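Local coordinates for protein UDP-N-acetylmuramate--L-alanine ligase (Thermotoga maritima, PDB 1J6U) that catalyses the ATP-dependent joining of L-alanine to UDP-N-acetylmuramate, a step in building the peptidoglycan of the bacterial cell wall, at residues H103-R106 with D107-K110; F317-P320 with E321-I324; D442-Y445 with S446-F450. All coordinates share one frame; numbering follows the deposited sequence.

Interaction 1. Residues H103-R106 with D107-K110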
loop_
_atom_site.group_PDB
_atom_site.type_symbol
_atom_site.label_atom_id
_atom_site.label_comp_id
_atom_site.label_asym_id
_atom_site.label_seq_id
_atom_site.Cartn_x
_atom_site.Cartn_y
_atom_site.Cartn_z
ATOM N N HIS A 103 -17.393 3.562 -6.794
ATOM C CA HIS A 103 -18.328 4.250 -7.659
ATOM C C HIS A 103 -18.384 5.742 -7.325
ATOM O O HIS A 103 -18.408 6.576 -8.216
ATOM C CB HIS A 103 -19.719 3.636 -7.506
ATOM C CG HIS A 103 -20.728 4.253 -8.407
ATOM N ND1 HIS A 103 -20.949 3.800 -9.690
ATOM C CD2 HIS A 103 -21.498 5.357 -8.257
ATOM C CE1 HIS A 103 -21.808 4.602 -10.294
ATOM N NE2 HIS A 103 -22.156 5.555 -9.447
ATOM N N TYR A 104 -18.411 6.078 -6.040
ATOM C CA TYR A 104 -18.470 7.477 -5.626
ATOM C C TYR A 104 -17.160 8.183 -5.995
ATOM O O TYR A 104 -17.134 9.352 -6.398
ATOM C CB TYR A 104 -18.678 7.566 -4.128
ATOM C CG TYR A 104 -18.780 8.982 -3.635
ATOM C CD1 TYR A 104 -19.917 9.756 -3.902
ATOM C CD2 TYR A 104 -17.752 9.550 -2.872
ATOM C CE1 TYR A 104 -20.033 11.062 -3.407
ATOM C CE2 TYR A 104 -17.855 10.848 -2.385
ATOM C CZ TYR A 104 -18.998 11.593 -2.651
ATOM O OH TYR A 104 -19.098 12.853 -2.137
ATOM N N PHE A 105 -16.067 7.453 -5.822
ATOM C CA PHE A 105 -14.765 7.964 -6.161
ATOM C C PHE A 105 -14.747 8.303 -7.667
ATOM O O PHE A 105 -14.312 9.391 -8.077
ATOM C CB PHE A 105 -13.707 6.911 -5.845
ATOM C CG PHE A 105 -12.332 7.376 -6.114
ATOM C CD1 PHE A 105 -11.856 8.536 -5.506
ATOM C CD2 PHE A 105 -11.516 6.687 -7.000
ATOM C CE1 PHE A 105 -10.575 9.012 -5.773
ATOM C CE2 PHE A 105 -10.235 7.150 -7.278
ATOM C CZ PHE A 105 -9.767 8.317 -6.658
ATOM N N ARG A 106 -15.226 7.379 -8.497
ATOM C CA ARG A 106 -15.244 7.680 -9.907
ATOM C C ARG A 106 -16.044 8.927 -10.172
ATOM O O ARG A 106 -15.650 9.780 -10.968
ATOM C CB ARG A 106 -15.846 6.572 -10.718
ATOM C CG ARG A 106 -15.391 6.689 -12.140
ATOM C CD ARG A 106 -16.094 5.747 -13.047
ATOM N NE ARG A 106 -17.433 6.228 -13.315
ATOM C CZ ARG A 106 -18.283 5.588 -14.091
ATOM N NH1 ARG A 106 -17.910 4.451 -14.654
ATOM N NH2 ARG A 106 -19.492 6.080 -14.296
ATOM N N ASP A 107 -17.180 9.045 -9.513
ATOM C CA ASP A 107 -17.978 10.228 -9.721
ATOM C C ASP A 107 -17.182 11.410 -9.228
ATOM O O ASP A 107 -17.230 12.489 -9.818
ATOM C CB ASP A 107 -19.300 10.144 -8.963
ATOM C CG ASP A 107 -20.261 9.176 -9.598
ATOM O OD1 ASP A 107 -19.940 8.684 -10.713
ATOM O OD2 ASP A 107 -21.330 8.916 -8.989
ATOM N N THR A 108 -16.431 11.206 -8.149
ATOM C CA THR A 108 -15.664 12.311 -7.597
ATOM C C THR A 108 -14.619 12.785 -8.595
ATOM O O THR A 108 -14.370 13.981 -8.724
ATOM C CB THR A 108 -15.030 11.938 -6.240
ATOM O OG1 THR A 108 -15.878 12.419 -5.176
ATOM C CG2 THR A 108 -13.629 12.552 -6.113
ATOM N N LEU A 109 -14.022 11.854 -9.322
ATOM C CA LEU A 109 -13.052 12.252 -10.311
ATOM C C LEU A 109 -13.792 12.952 -11.435
ATOM O O LEU A 109 -13.326 13.978 -11.914
ATOM C CB LEU A 109 -12.286 11.042 -10.838
ATOM C CG LEU A 109 -11.390 10.386 -9.790
ATOM C CD1 LEU A 109 -10.673 9.195 -10.367
ATOM C CD2 LEU A 109 -10.426 11.424 -9.296
ATOM N N LYS A 110 -14.943 12.424 -11.859
ATOM C CA LYS A 110 -15.681 13.094 -12.925
ATOM C C LYS A 110 -15.878 14.550 -12.552
ATOM O O LYS A 110 -15.746 15.428 -13.393
ATOM C CB LYS A 110 -17.045 12.449 -13.192
ATOM C CG LYS A 110 -16.956 11.188 -14.042
ATOM C CD LYS A 110 -18.306 10.548 -14.353
ATOM C CE LYS A 110 -18.130 9.243 -15.147
ATOM N NZ LYS A 110 -19.399 8.733 -15.748
HETATM O O HOH W 1 -19.106 6.383 -11.209
#
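Leu109 CG lies over one face of the Phe105 ring, 4.3 Å from its centroid and 17° off the ring normal, in a CH-pi contact displaced toward the rim; Leu109 CD1 also meets Phe105 CE2 at 3.7 Å. Over a face of the Tyr104 ring stands Thr108 OG1, 3.8 Å from Tyr104 CE2. Asp107 approaches His103 obliquely, its carboxylate turned 76° from the imidazole, while water 1 occupies one imidazole face. All three are i to i+4 pairs on helix 101-112, which follows the last strand of the parallel sheet in the N-terminal, Rossmann-like domain. The rungs beneath them are ordinary helical bonds, such as Leu109 N to Phe105 O.

The two sides of the helix serve different neighbours. Tyr104 and Thr108 pack on helix 23-34, whereas Phe105 meets Phe146 and Tyr168 edge-to-face and Leu109 packs on strand 166-170 of the central domain.

On the more polar side, Arg106 and Lys110 run side by side in the same direction. Arg106 sends CG away from its backbone N and then bends at chi3 (76°), bringing NH2 to 3.0 Å from Lys110 NZ, two donors of like charge that do not bond. The Arg106 side chain also touches Phe176 and Phe180, and NH1 forms a long, weak ion pair with Glu179. Putting an alanine at Arg106 would probably leave Glu179 without this positive mate and uncover the side of the Lys110 chain, including CE, that the guanidinium now flanks.

Asp107 OD2 lies near Glu99 OE2, and this like charge may raise the proton affinity of either acid. The other carboxylate oxygen of Asp107 takes part in a water bridge: water 1 donates to Asp107 OD1 at a short 2.5 Å and to His103 O at 3.1 Å.

Interaction 2. Residues F317-P320 with E321-I324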
loop_
_atom_site.group_PDB
_atom_site.type_symbol
_atom_site.label_atom_id
_atom_site.label_comp_id
_atom_site.label_asym_id
_atom_site.label_seq_id
_atom_site.Cartn_x
_atom_site.Cartn_y
_atom_site.Cartn_z
ATOM N N PHE A 317 11.707 2.590 13.909
ATOM C CA PHE A 317 12.620 3.075 14.913
ATOM C C PHE A 317 14.053 2.601 14.679
ATOM O O PHE A 317 14.315 1.458 14.288
ATOM C CB PHE A 317 12.159 2.594 16.293
ATOM C CG PHE A 317 13.112 2.930 17.381
ATOM C CD1 PHE A 317 13.145 4.218 17.925
ATOM C CD2 PHE A 317 14.022 1.993 17.828
ATOM C CE1 PHE A 317 14.085 4.558 18.901
ATOM C CE2 PHE A 317 14.968 2.328 18.812
ATOM C CZ PHE A 317 15.002 3.598 19.342
ATOM N N HIS A 318 14.996 3.488 14.938
ATOM C CA HIS A 318 16.378 3.108 14.778
ATOM C C HIS A 318 17.211 3.666 15.902
ATOM O O HIS A 318 17.139 4.855 16.171
ATOM C CB HIS A 318 16.947 3.628 13.462
ATOM C CG HIS A 318 18.416 3.380 13.318
ATOM N ND1 HIS A 318 19.259 4.257 12.678
ATOM C CD2 HIS A 318 19.194 2.365 13.762
ATOM C CE1 HIS A 318 20.493 3.796 12.736
ATOM N NE2 HIS A 318 20.482 2.651 13.390
ATOM N N ASP A 319 17.976 2.807 16.577
ATOM C CA ASP A 319 18.872 3.297 17.625
ATOM C C ASP A 319 20.289 3.115 17.089
ATOM O O ASP A 319 20.833 2.020 17.044
ATOM C CB ASP A 319 18.727 2.539 18.935
ATOM C CG ASP A 319 19.588 3.140 20.038
ATOM O OD1 ASP A 319 19.410 2.737 21.204
ATOM O OD2 ASP A 319 20.437 4.019 19.729
ATOM N N PRO A 320 20.894 4.214 16.670
ATOM C CA PRO A 320 22.239 4.276 16.106
ATOM C C PRO A 320 23.344 3.966 17.108
ATOM O O PRO A 320 24.424 3.511 16.726
ATOM C CB PRO A 320 22.286 5.683 15.530
ATOM C CG PRO A 320 21.528 6.448 16.556
ATOM C CD PRO A 320 20.347 5.559 16.908
ATOM N N GLU A 321 23.082 4.195 18.386
ATOM C CA GLU A 321 24.072 3.869 19.407
ATOM C C GLU A 321 24.115 2.361 19.546
ATOM O O GLU A 321 25.142 1.723 19.740
ATOM C CB GLU A 321 23.670 4.407 20.774
ATOM C CG GLU A 321 23.693 5.906 20.927
ATOM C CD GLU A 321 23.441 6.330 22.371
ATOM O OE1 GLU A 321 23.480 5.445 23.263
ATOM O OE2 GLU A 321 23.219 7.542 22.613
ATOM N N THR A 322 22.967 1.767 19.374
ATOM C CA THR A 322 22.891 0.355 19.630
ATOM C C THR A 322 22.835 -0.563 18.413
ATOM O O THR A 322 22.990 -1.797 18.523
ATOM C CB THR A 322 21.683 0.236 20.520
ATOM O OG1 THR A 322 21.994 -0.590 21.632
ATOM C CG2 THR A 322 20.492 -0.189 19.741
ATOM N N ASN A 323 22.664 0.073 17.251
ATOM C CA ASN A 323 22.499 -0.580 15.969
ATOM C C ASN A 323 21.243 -1.484 16.024
ATOM O O ASN A 323 21.270 -2.681 15.673
ATOM C CB ASN A 323 23.740 -1.388 15.554
ATOM C CG ASN A 323 23.630 -1.859 14.118
ATOM O OD1 ASN A 323 22.922 -1.241 13.302
ATOM N ND2 ASN A 323 24.313 -2.939 13.791
ATOM N N ILE A 324 20.142 -0.896 16.487
ATOM C CA ILE A 324 18.880 -1.619 16.576
ATOM C C ILE A 324 17.791 -0.980 15.720
ATOM O O ILE A 324 17.571 0.234 15.758
ATOM C CB ILE A 324 18.395 -1.712 18.045
ATOM C CG1 ILE A 324 19.148 -2.834 18.731
ATOM C CG2 ILE A 324 16.893 -2.041 18.110
ATOM C CD1 ILE A 324 19.046 -2.758 20.227
HETATM O O HOH W 2 22.753 1.310 13.297
HETATM O O HOH W 3 20.970 3.381 23.634
#
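Asp319 and Ile324 close a beta hairpin at the surface of the C-terminal domain, a local turn that joins the outermost strand 314-319 to its antiparallel neighbour 324-329. The two residues form a hydrogen-bonded pair: Asp319 N gives a nearly straight bond to Ile324 O (2.7 Å, 167°), and Ile324 N returns one to Asp319 O at 3.0 Å. The same Asp319 O collects weak bonds from Thr322 N and Asn323 N, so one carbonyl gathers much of the turn.

The Asp319 side chain grips the turn as well. With CG opposite its backbone N (chi1 -175°), it swings OD2 over the bend to accept Glu321 N at 3.0 Å, an Asx turn in which the donor comes from above the carboxylate plane. Thr322 N adds a weak second bond to OD2. Thr322 crosses the carboxylate at about a right angle, its CB 3.4 Å from Asp319 OD1. That oxygen receives a hydrogen bond from water 3, which also donates to Glu321 OE1, and is hydrogen-bonded to Tyr454 OH on helix 443-457.

His318 presents its ring edge to the second strand, with Ile324 O in the ring plane and 3.3 Å from His318 CD2. At the ring edge, too, water 2 links His318 NE2 to Asn323 OD1, while Pro320 N stands over one face of the imidazole. Asn323 ND2 is hydrogen-bonded to Asn432 OD1 and Glu351 OE2, which ties the end of the turn to neighbouring loops.

Asn323 takes up the left-handed backbone conformation (phi 60°), so that it and Ile324 both face Asp319. This is the geometry of a G1 beta bulge, here ending the four-residue turn of a hairpin.

Interaction 3. Residues D442-Y445 with S446-F450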
loop_
_atom_site.group_PDB
_atom_site.type_symbol
_atom_site.label_atom_id
_atom_site.label_comp_id
_atom_site.label_asym_id
_atom_site.label_seq_id
_atom_site.Cartn_x
_atom_site.Cartn_y
_atom_site.Cartn_z
ATOM N N ASP A 442 -3.162 -6.526 13.108
ATOM C CA ASP A 442 -2.916 -6.020 14.464
ATOM C C ASP A 442 -1.455 -5.781 14.838
ATOM O O ASP A 442 -1.110 -4.892 15.625
ATOM C CB ASP A 442 -3.388 -7.080 15.455
ATOM C CG ASP A 442 -4.728 -6.833 15.962
ATOM O OD1 ASP A 442 -5.124 -5.650 16.037
ATOM O OD2 ASP A 442 -5.378 -7.833 16.314
ATOM N N ILE A 443 -0.608 -6.666 14.333
ATOM C CA ILE A 443 0.797 -6.622 14.667
ATOM C C ILE A 443 1.421 -5.241 14.681
ATOM O O ILE A 443 2.314 -4.973 15.480
ATOM C CB ILE A 443 1.570 -7.589 13.796
ATOM C CG1 ILE A 443 2.911 -7.842 14.465
ATOM C CG2 ILE A 443 1.621 -7.094 12.364
ATOM C CD1 ILE A 443 3.593 -9.014 13.939
ATOM N N ILE A 444 0.905 -4.354 13.838
ATOM C CA ILE A 444 1.390 -2.994 13.773
ATOM C C ILE A 444 1.363 -2.322 15.146
ATOM O O ILE A 444 2.200 -1.452 15.426
ATOM C CB ILE A 444 0.599 -2.124 12.707
ATOM C CG1 ILE A 444 1.280 -0.768 12.582
ATOM C CG2 ILE A 444 -0.866 -1.945 13.050
ATOM C CD1 ILE A 444 2.629 -0.868 11.791
ATOM N N TYR A 445 0.434 -2.723 16.016
ATOM C CA TYR A 445 0.388 -2.115 17.357
ATOM C C TYR A 445 1.460 -2.690 18.328
ATOM O O TYR A 445 1.952 -1.994 19.205
ATOM C CB TYR A 445 -1.017 -2.262 17.954
ATOM C CG TYR A 445 -2.100 -1.657 17.083
ATOM C CD1 TYR A 445 -2.890 -2.468 16.263
ATOM C CD2 TYR A 445 -2.277 -0.267 17.008
ATOM C CE1 TYR A 445 -3.829 -1.918 15.380
ATOM C CE2 TYR A 445 -3.215 0.306 16.123
ATOM C CZ TYR A 445 -3.994 -0.530 15.309
ATOM O OH TYR A 445 -4.947 -0.003 14.440
ATOM N N SER A 446 1.832 -3.954 18.148
ATOM C CA SER A 446 2.847 -4.584 18.981
ATOM C C SER A 446 4.122 -3.843 18.683
ATOM O O SER A 446 4.863 -3.443 19.590
ATOM C CB SER A 446 3.038 -6.050 18.595
ATOM O OG SER A 446 1.788 -6.699 18.565
ATOM N N SER A 447 4.359 -3.673 17.383
ATOM C CA SER A 447 5.526 -2.972 16.894
ATOM C C SER A 447 5.692 -1.628 17.622
ATOM O O SER A 447 6.794 -1.311 18.131
ATOM C CB SER A 447 5.373 -2.771 15.390
ATOM O OG SER A 447 6.357 -1.892 14.911
ATOM N N ARG A 448 4.609 -0.849 17.696
ATOM C CA ARG A 448 4.669 0.446 18.366
ATOM C C ARG A 448 4.900 0.223 19.835
ATOM O O ARG A 448 5.695 0.925 20.466
ATOM C CB ARG A 448 3.378 1.263 18.186
ATOM C CG ARG A 448 3.106 1.725 16.729
ATOM C CD ARG A 448 1.630 2.146 16.512
ATOM N NE ARG A 448 1.284 2.451 15.114
ATOM C CZ ARG A 448 0.034 2.626 14.672
ATOM N NH1 ARG A 448 -0.992 2.523 15.514
ATOM N NH2 ARG A 448 -0.196 2.911 13.390
ATOM N N ARG A 449 4.221 -0.768 20.392
ATOM C CA ARG A 449 4.413 -0.993 21.804
ATOM C C ARG A 449 5.846 -1.417 22.078
ATOM O O ARG A 449 6.428 -0.946 23.050
ATOM C CB ARG A 449 3.374 -1.969 22.340
ATOM C CG ARG A 449 2.031 -1.275 22.503
ATOM C CD ARG A 449 1.090 -2.080 23.352
ATOM N NE ARG A 449 0.680 -3.322 22.697
ATOM C CZ ARG A 449 -0.397 -3.445 21.930
ATOM N NH1 ARG A 449 -1.185 -2.394 21.720
ATOM N NH2 ARG A 449 -0.674 -4.619 21.373
ATOM N N PHE A 450 6.433 -2.228 21.187
ATOM C CA PHE A 450 7.830 -2.659 21.325
ATOM C C PHE A 450 8.766 -1.447 21.298
ATOM O O PHE A 450 9.752 -1.373 22.039
ATOM C CB PHE A 450 8.217 -3.585 20.186
ATOM C CG PHE A 450 9.644 -4.065 20.252
ATOM C CD1 PHE A 450 10.090 -4.800 21.350
ATOM C CD2 PHE A 450 10.553 -3.784 19.206
ATOM C CE1 PHE A 450 11.436 -5.259 21.422
ATOM C CE2 PHE A 450 11.883 -4.234 19.259
ATOM C CZ PHE A 450 12.331 -4.976 20.371
#
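Tyr445 and Arg448 extend alongside each other near the start of helix 443-457 of the C-terminal domain, an i to i+3 pair whose ring and guanidinium planes stand 87° apart. Arg448 NH1 comes obliquely to the tyrosine ring, 3.2 Å from Tyr445 CE2. One turn along from Ile444, the same guanidinium has Ile444 CG1 over a face, 4.0 Å from Arg448 NH2. Ile444 CG2 in turn rests on one face of the Tyr445 ring, so a single isoleucine touches both flat groups with different branches.

Arg449 folds back differently. Its chain bends at chi3 (-68°) and lays the guanidinium flat over the Tyr445 carbonyl, with Tyr445 O 3.8 Å above the centre of the plane; the N-H groups therefore do not point at this oxygen, which bonds instead to Arg449 N at 2.8 Å. A salt bridge from Arg449 NE to Glu424 OE2 helps to fix the group there.

Farther out, Ile443 and Ser446 both pack on Leu423 and Phe437, and Ser447 OG is hydrogen-bonded to Asp328, setting this face of the helix against strands 324-329 and 433-438. Ile443 O accepts a weak bond from Ser446 N and an almost straight one from Ser447 N, at 3.1 Å and 174°.

Along the chain the three contacts follow in series, and none touches another. Interaction 1 lies on helix 101-112, on the opposite side of the molecule's centre from the other two; its centre is about 45 Å from that of interaction 2 and about 35 Å from that of interaction 3. The latter pair have centres about 18 Å apart and nearest atoms about 6 Å. There, helix 443-457 packs against the sheet that the hairpin of interaction 2 edges, and Tyr454, farther along that helix, reaches the hairpin. Interaction 1 thus belongs to the N-terminal domain of this three-domain Mur ligase, and the other two to a single layer of helix and sheet edge in the C-terminal one.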